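Glutathione peroxidase-like peroxiredoxin HYR1 (Saccharomyces cerevisiae, PDB 3CMI) reduces hydroperoxides at the expense of thioredoxin and acts as a peroxide sensor that oxidises and so activates the transcription factor YAP1. Local coordinates at residues A[35-40]-A[112-117]; A[44-49]-A[132-137]; A[68-73]-A[102-107]. All coordinates share one frame; numbering follows the deposited sequence.

Overall arrangement
The three contacts lie around the central mixed sheet of a thioredoxin-like fold. Contact 1 joins strand 34-41, an inner strand of that sheet, to helix 113-121. Contact 3, about 8 Å from contact 1 centre to centre, ties the end of the neighbouring parallel strand 65-72 to the loop leading to that helix. Contact 2, about 14 Å from contact 1 and 12 Å from contact 3 between centres, lies where strand 34-41 gives way to helix 47-60. Along the chain contact 3 is nested inside the loops closed by contacts 1 and 2, whose own segments alternate. Asn39 O takes a probable hydrogen bond from Phe135 N, linking contact 1 to contact 2, which includes the segment carrying the peroxidatic Cys44.

Contact 1. Residues A[35-40]-A[112-117]; sequences VLIVNV and DPVYKF
One layer of the thioredoxin-like sandwich meets the sheet here: helix 113-121 lies against strand 34-41, and Tyr115 spans the gap to Ile37 and Asn39. The short axes stay 11.3 Å apart at an angle of 118°, a separation that a long aromatic side chain can bridge. Tyr115 therefore reaches the strand with its phenol tip, OH lying 3.3 Å from Asn39 CB and 3.8 Å from Ile37 CG2. Asn39 CG sits between its backbone N and carbonyl carbon (chi1 63°), and the amide stands almost perpendicular to the ring (88°). A water among buried side chains joins them: it accepts from Asn39 ND2 at 2.6 Å and is hydrogen-bonded to Tyr115 OH at 2.7 Å, at the ring edge and in its plane, which gives both polar groups a partner. Ile37 suits the apolar part; its CD1 is 4.5 Å from Val114 CG1, a loose touch, while Phe70 sets its ring edge-to-face with Tyr115. At the start of the helix Asp112 is the N-cap, its OD2 accepting from Val114 N at 3.0 Å through the anti side of the carboxylate. The helix thus crosses the strand steeply on one face of the thioredoxin-like sheet, with Tyr115 as the link.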
# COMPACT_ATOMS: atom_id res chain seq x y z
N VAL A 35 4.90 -2.99 -5.94
CA VAL A 35 3.62 -2.58 -5.36
C VAL A 35 3.81 -1.59 -4.21
O VAL A 35 4.60 -1.83 -3.29
CB VAL A 35 2.78 -3.80 -4.86
CG1 VAL A 35 1.38 -3.37 -4.44
CG2 VAL A 35 2.70 -4.88 -5.94
N LEU A 36 3.07 -0.49 -4.26
CA LEU A 36 3.00 0.46 -3.15
C LEU A 36 1.66 0.23 -2.45
O LEU A 36 0.61 0.36 -3.07
CB LEU A 36 3.12 1.89 -3.68
CG LEU A 36 3.56 3.11 -2.85
CD1 LEU A 36 2.41 4.06 -2.58
CD2 LEU A 36 4.27 2.74 -1.55
N ILE A 37 1.70 -0.17 -1.18
CA ILE A 37 0.46 -0.34 -0.44
C ILE A 37 0.27 0.83 0.51
O ILE A 37 1.11 1.09 1.38
CB ILE A 37 0.38 -1.71 0.29
CG1 ILE A 37 0.42 -2.85 -0.74
CG2 ILE A 37 -0.91 -1.81 1.13
CD1 ILE A 37 0.36 -4.24 -0.16
N VAL A 38 -0.84 1.54 0.34
CA VAL A 38 -1.11 2.75 1.10
C VAL A 38 -2.49 2.70 1.76
O VAL A 38 -3.50 2.41 1.10
CB VAL A 38 -0.94 4.03 0.22
CG1 VAL A 38 -1.89 4.02 -0.99
CG2 VAL A 38 -1.13 5.29 1.04
N ASN A 39 -2.54 2.95 3.06
CA ASN A 39 -3.82 3.14 3.72
C ASN A 39 -4.30 4.57 3.49
O ASN A 39 -3.55 5.53 3.67
CB ASN A 39 -3.79 2.78 5.21
CG ASN A 39 -2.86 3.66 6.01
OD1 ASN A 39 -3.29 4.47 6.83
ND2 ASN A 39 -1.56 3.48 5.80
N VAL A 40 -5.54 4.68 3.06
CA VAL A 40 -6.08 5.92 2.56
C VAL A 40 -7.19 6.42 3.48
O VAL A 40 -7.82 5.63 4.18
CB VAL A 40 -6.53 5.71 1.09
CG1 VAL A 40 -7.89 6.33 0.79
CG2 VAL A 40 -5.44 6.17 0.14
N ASP A 112 -7.11 -6.18 9.12
CA ASP A 112 -7.15 -6.96 7.89
C ASP A 112 -5.89 -7.80 7.75
O ASP A 112 -4.80 -7.31 8.06
CB ASP A 112 -7.31 -6.05 6.67
CG ASP A 112 -7.65 -6.82 5.40
OD1 ASP A 112 -8.85 -7.05 5.13
OD2 ASP A 112 -6.72 -7.18 4.65
N PRO A 113 -6.03 -9.06 7.30
CA PRO A 113 -4.88 -9.94 7.02
C PRO A 113 -3.75 -9.31 6.20
O PRO A 113 -2.59 -9.68 6.41
CB PRO A 113 -5.52 -11.09 6.25
CG PRO A 113 -6.89 -11.20 6.85
CD PRO A 113 -7.31 -9.77 7.08
N VAL A 114 -4.06 -8.38 5.30
CA VAL A 114 -3.03 -7.71 4.50
C VAL A 114 -2.11 -6.91 5.43
O VAL A 114 -0.89 -6.93 5.28
CB VAL A 114 -3.63 -6.78 3.41
CG1 VAL A 114 -2.56 -5.85 2.80
CG2 VAL A 114 -4.32 -7.60 2.32
N TYR A 115 -2.72 -6.23 6.40
CA TYR A 115 -1.97 -5.40 7.33
C TYR A 115 -1.30 -6.21 8.43
O TYR A 115 -0.23 -5.82 8.92
CB TYR A 115 -2.82 -4.23 7.83
CG TYR A 115 -2.76 -3.09 6.84
CD1 TYR A 115 -1.92 -2.01 7.04
CD2 TYR A 115 -3.50 -3.14 5.65
CE1 TYR A 115 -1.84 -0.97 6.11
CE2 TYR A 115 -3.42 -2.11 4.70
CZ TYR A 115 -2.59 -1.03 4.94
OH TYR A 115 -2.51 -0.02 4.02
N LYS A 116 -1.89 -7.34 8.79
CA LYS A 116 -1.22 -8.29 9.67
C LYS A 116 0.09 -8.74 9.03
O LYS A 116 1.15 -8.69 9.66
CB LYS A 116 -2.12 -9.50 9.96
CG LYS A 116 -1.61 -10.39 11.09
CD LYS A 116 -2.49 -11.62 11.28
CE LYS A 116 -1.97 -12.51 12.39
NZ LYS A 116 -2.90 -13.66 12.67
N PHE A 117 0.02 -9.17 7.76
CA PHE A 117 1.21 -9.62 7.03
C PHE A 117 2.26 -8.52 6.87
O PHE A 117 3.45 -8.76 7.11
CB PHE A 117 0.84 -10.20 5.66
CG PHE A 117 2.03 -10.39 4.76
CD1 PHE A 117 2.91 -11.46 4.95
CD2 PHE A 117 2.30 -9.48 3.74
CE1 PHE A 117 4.02 -11.63 4.13
CE2 PHE A 117 3.41 -9.63 2.92
CZ PHE A 117 4.27 -10.71 3.11
O HOH W 1 -0.35 1.47 4.58

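Contact 2. Residues A[44-49]-A[132-137]; sequences CGFTPQ and KWNFEK
The ring of Phe135 has Gln49 CB over the centre of one face and Phe46 CG at its edge, in plane, while the Trp133 indole has Asn134 ND2 above one face, offset toward the rim. Gln49 CB stands 3.7 Å from the Phe135 centroid and 12° off the ring normal, a CH-pi contact made by the aliphatic root of a polar side chain. Phe46 touches both other aromatics, with different parts. Its CB rests against Phe135 CZ at 3.7 Å, and the farther end of its ring meets Trp133 rim to rim, CE1 to CH2 at 3.5 Å, with planes 68° apart. The Phe46 side chain, with CG anti to its carbonyl carbon (chi1 -66°), turns from the start of the helix toward the 132-137 loop, where Asn134 ND2 comes within 3.8 Å of Phe46 CZ. Phe46 holds the N-cap position without a capping side chain; its ring suits the aromatic neighbours of the other segment. Gln49 bends at chi2, and its NE2, in the plane of the Phe46 ring at the edge, gives a weak hydrogen bond to Phe46 O. Lys137 NZ grips Phe135 O at 2.7 Å, almost in line with the carbonyl, and also donates to Thr154 O. Tyr50 adds an edge-to-face partner to Phe135. The aromatic cluster joins the start of helix 47-60 to the loop before strand 137-140. That loop carries the Trp-Asn-Phe sequence, whose Trp and Asn belong to the catalytic tetrad in relatives of the glutathione peroxidase family; Cys44 makes no contact with it here.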
# COMPACT_ATOMS: atom_id res chain seq x y z
N CYS A 44 -13.06 12.89 3.52
CA CYS A 44 -12.56 13.82 2.51
C CYS A 44 -11.59 14.84 3.11
O CYS A 44 -11.43 14.92 4.33
CB CYS A 44 -13.73 14.56 1.84
SG CYS A 44 -14.97 13.48 1.08
N GLY A 45 -10.94 15.61 2.24
CA GLY A 45 -10.07 16.71 2.66
C GLY A 45 -8.59 16.40 2.62
O GLY A 45 -7.80 17.05 3.30
N PHE A 46 -8.21 15.42 1.80
CA PHE A 46 -6.81 15.03 1.66
C PHE A 46 -6.34 15.01 0.20
O PHE A 46 -5.47 14.22 -0.17
CB PHE A 46 -6.57 13.67 2.35
CG PHE A 46 -6.76 13.70 3.84
CD1 PHE A 46 -5.72 14.11 4.67
CD2 PHE A 46 -7.97 13.32 4.41
CE1 PHE A 46 -5.89 14.14 6.05
CE2 PHE A 46 -8.15 13.35 5.79
CZ PHE A 46 -7.10 13.76 6.61
N THR A 47 -6.90 15.91 -0.60
CA THR A 47 -6.66 15.97 -2.05
C THR A 47 -5.17 15.98 -2.48
O THR A 47 -4.82 15.25 -3.41
CB THR A 47 -7.40 17.17 -2.71
OG1 THR A 47 -8.66 17.38 -2.05
CG2 THR A 47 -7.65 16.90 -4.19
N PRO A 48 -4.31 16.79 -1.82
CA PRO A 48 -2.89 16.78 -2.21
C PRO A 48 -2.24 15.39 -2.15
O PRO A 48 -1.37 15.08 -2.97
CB PRO A 48 -2.24 17.71 -1.18
CG PRO A 48 -3.33 18.62 -0.76
CD PRO A 48 -4.56 17.77 -0.75
N GLN A 49 -2.66 14.57 -1.19
CA GLN A 49 -2.11 13.23 -1.01
C GLN A 49 -2.49 12.28 -2.14
O GLN A 49 -1.64 11.53 -2.64
CB GLN A 49 -2.53 12.65 0.35
CG GLN A 49 -1.83 13.28 1.55
CD GLN A 49 -2.19 14.75 1.78
OE1 GLN A 49 -1.32 15.60 1.93
NE2 GLN A 49 -3.49 15.04 1.79
N LYS A 132 0.25 4.51 12.27
CA LYS A 132 0.14 5.72 13.10
C LYS A 132 -0.93 6.69 12.59
O LYS A 132 -1.68 7.25 13.39
CB LYS A 132 1.50 6.44 13.21
CG LYS A 132 2.36 6.01 14.40
CD LYS A 132 3.04 4.66 14.17
CE LYS A 132 3.83 4.21 15.40
NZ LYS A 132 5.15 4.90 15.54
N TRP A 133 -0.99 6.89 11.28
CA TRP A 133 -1.95 7.81 10.69
C TRP A 133 -2.29 7.45 9.24
O TRP A 133 -1.77 6.47 8.70
CB TRP A 133 -1.45 9.26 10.79
CG TRP A 133 -2.54 10.24 11.15
CD1 TRP A 133 -3.18 10.35 12.36
CD2 TRP A 133 -3.12 11.24 10.30
NE1 TRP A 133 -4.12 11.35 12.31
CE2 TRP A 133 -4.11 11.91 11.06
CE3 TRP A 133 -2.91 11.63 8.97
CZ2 TRP A 133 -4.87 12.96 10.53
CZ3 TRP A 133 -3.67 12.67 8.45
CH2 TRP A 133 -4.64 13.32 9.23
N ASN A 134 -3.17 8.24 8.63
CA ASN A 134 -3.48 8.11 7.21
C ASN A 134 -2.23 8.14 6.33
O ASN A 134 -1.26 8.82 6.66
CB ASN A 134 -4.42 9.24 6.78
CG ASN A 134 -5.79 9.13 7.41
OD1 ASN A 134 -6.38 8.06 7.46
ND2 ASN A 134 -6.31 10.26 7.88
N PHE A 135 -2.26 7.38 5.23
CA PHE A 135 -1.23 7.44 4.18
C PHE A 135 0.16 6.91 4.57
O PHE A 135 1.17 7.38 4.06
CB PHE A 135 -1.12 8.85 3.57
CG PHE A 135 -2.43 9.39 3.07
CD1 PHE A 135 -2.99 8.92 1.88
CD2 PHE A 135 -3.11 10.37 3.78
CE1 PHE A 135 -4.21 9.41 1.42
CE2 PHE A 135 -4.32 10.87 3.33
CZ PHE A 135 -4.88 10.39 2.15
N GLU A 136 0.19 5.92 5.45
CA GLU A 136 1.40 5.14 5.66
C GLU A 136 1.57 4.20 4.45
O GLU A 136 0.59 3.76 3.85
CB GLU A 136 1.32 4.35 6.97
CG GLU A 136 2.65 4.16 7.65
CD GLU A 136 2.54 3.83 9.13
OE1 GLU A 136 3.00 2.74 9.51
OE2 GLU A 136 2.02 4.64 9.92
N LYS A 137 2.82 3.91 4.09
CA LYS A 137 3.15 3.25 2.82
C LYS A 137 4.12 2.09 2.98
O LYS A 137 5.11 2.18 3.73
CB LYS A 137 3.77 4.27 1.85
CG LYS A 137 2.92 5.52 1.59
CD LYS A 137 3.80 6.71 1.30
CE LYS A 137 3.00 8.00 1.23
NZ LYS A 137 2.95 8.72 2.54

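Contact 3. Residues A[68-73]-A[102-107]; sequences IGFPCN and KKIDVN
Ile104 lays its CD1 methyl beside the ring of Phe70, 3.6 Å from CD2, approaching obliquely and also touching CB. Its CG1 stands between the backbone N and the carbonyl carbon (chi1 57°), which swings the ethyl arm toward the strand, and the same methyl packs on Tyr115 of helix 113-121. A branched aliphatic chain suits the place, filling the angle between two aromatic residues. The backbone of the same residue makes the one backbone hydrogen bond between the segments: Ile104 N donates to Pro71 O at 3.0 Å, nearly straight at 169°, from a position tilted out of the carbonyl plane. Pro71 O also receives a CA-H contact from Lys103 CA at 3.4 Å, so one carbonyl is gripped by two neighbouring groups. Pro71 lacks an N-H and presents its O and its ring, CB lying 4.1 Å from Lys103 CB. The aliphatic part of Lys103 runs on past Cys72, then bends at chi3 and chi4.

Cys72 turns SG anti to its backbone N (chi1 -178°), where Val106 CG2 meets it at 3.8 Å; a small, polarisable sulfur fits between this valine and the Ile104 carbonyl, whose O is 3.4 Å away. Beyond the pair, Gln74 receives a hydrogen bond from Val106 N and gives one to Asn107 O. The Asn73 side chain is about 10 Å from that of the active-site Cys44. The Ile104 bond, with a CA-H contact beside it, implies that the backbone pairing of Gly69 with Pro99 and Met101 extends along this edge as far as Pro71, beyond which the loop leaves the strand and packs by side chains.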
# COMPACT_ATOMS: atom_id res chain seq x y z
N ILE A 68 -2.04 -0.15 -4.34
CA ILE A 68 -3.28 -0.66 -3.76
C ILE A 68 -3.64 0.25 -2.58
O ILE A 68 -2.89 0.35 -1.61
CB ILE A 68 -3.15 -2.15 -3.31
CG1 ILE A 68 -2.44 -3.01 -4.38
CG2 ILE A 68 -4.53 -2.73 -2.95
CD1 ILE A 68 -3.13 -3.05 -5.77
N GLY A 69 -4.77 0.95 -2.71
CA GLY A 69 -5.22 1.88 -1.67
C GLY A 69 -6.26 1.25 -0.77
O GLY A 69 -7.27 0.74 -1.24
N PHE A 70 -6.01 1.27 0.54
CA PHE A 70 -6.95 0.75 1.52
C PHE A 70 -7.60 1.88 2.32
O PHE A 70 -6.96 2.49 3.18
CB PHE A 70 -6.25 -0.22 2.49
CG PHE A 70 -5.93 -1.57 1.89
CD1 PHE A 70 -4.72 -1.78 1.22
CD2 PHE A 70 -6.82 -2.63 2.03
CE1 PHE A 70 -4.41 -3.03 0.69
CE2 PHE A 70 -6.52 -3.89 1.50
CZ PHE A 70 -5.31 -4.09 0.83
N PRO A 71 -8.88 2.19 2.02
CA PRO A 71 -9.67 3.07 2.88
C PRO A 71 -9.74 2.58 4.32
O PRO A 71 -9.83 1.38 4.57
CB PRO A 71 -11.07 3.02 2.24
CG PRO A 71 -10.80 2.72 0.81
CD PRO A 71 -9.63 1.77 0.82
N CYS A 72 -9.69 3.53 5.25
CA CYS A 72 -9.72 3.23 6.68
C CYS A 72 -10.22 4.47 7.41
O CYS A 72 -9.84 5.59 7.06
CB CYS A 72 -8.32 2.86 7.17
SG CYS A 72 -8.20 2.42 8.91
N ASN A 73 -11.06 4.27 8.42
CA ASN A 73 -11.63 5.38 9.18
C ASN A 73 -11.10 5.50 10.61
O ASN A 73 -11.70 6.19 11.44
CB ASN A 73 -13.17 5.28 9.16
CG ASN A 73 -13.84 6.58 9.54
OD1 ASN A 73 -14.80 6.59 10.32
ND2 ASN A 73 -13.35 7.69 9.01
N LYS A 102 -12.16 -2.32 -0.50
CA LYS A 102 -13.17 -2.12 0.53
C LYS A 102 -12.52 -1.54 1.80
O LYS A 102 -11.37 -1.87 2.13
CB LYS A 102 -13.87 -3.45 0.85
CG LYS A 102 -15.07 -3.35 1.80
CD LYS A 102 -15.62 -4.74 2.14
CE LYS A 102 -16.66 -4.69 3.27
NZ LYS A 102 -16.92 -6.04 3.87
N LYS A 103 -13.27 -0.69 2.51
CA LYS A 103 -12.82 -0.11 3.78
C LYS A 103 -12.47 -1.20 4.80
O LYS A 103 -13.19 -2.18 4.94
CB LYS A 103 -13.89 0.84 4.35
CG LYS A 103 -13.45 1.59 5.62
CD LYS A 103 -14.60 2.38 6.25
CE LYS A 103 -15.51 1.50 7.12
NZ LYS A 103 -14.85 1.07 8.39
N ILE A 104 -11.34 -1.02 5.47
CA ILE A 104 -10.85 -1.97 6.47
C ILE A 104 -10.40 -1.26 7.73
O ILE A 104 -10.27 -0.03 7.75
CB ILE A 104 -9.63 -2.80 5.95
CG1 ILE A 104 -8.48 -1.86 5.52
CG2 ILE A 104 -10.04 -3.76 4.84
CD1 ILE A 104 -7.09 -2.46 5.65
N ASP A 105 -10.16 -2.04 8.78
CA ASP A 105 -9.33 -1.61 9.90
C ASP A 105 -7.90 -2.06 9.61
O ASP A 105 -7.67 -3.21 9.21
CB ASP A 105 -9.80 -2.23 11.22
CG ASP A 105 -11.11 -1.65 11.72
OD1 ASP A 105 -11.63 -2.17 12.73
OD2 ASP A 105 -11.62 -0.67 11.12
N VAL A 106 -6.96 -1.14 9.80
CA VAL A 106 -5.54 -1.45 9.66
C VAL A 106 -4.94 -1.89 11.00
O VAL A 106 -3.92 -2.58 11.04
CB VAL A 106 -4.74 -0.26 9.05
CG1 VAL A 106 -5.24 0.06 7.64
CG2 VAL A 106 -4.83 0.98 9.94
N ASN A 107 -5.59 -1.47 12.09
CA ASN A 107 -5.16 -1.77 13.45
C ASN A 107 -6.27 -2.43 14.26
O ASN A 107 -7.44 -2.34 13.90
CB ASN A 107 -4.73 -0.50 14.19
CG ASN A 107 -3.57 0.22 13.51
OD1 ASN A 107 -3.48 1.45 13.59
ND2 ASN A 107 -2.68 -0.52 12.87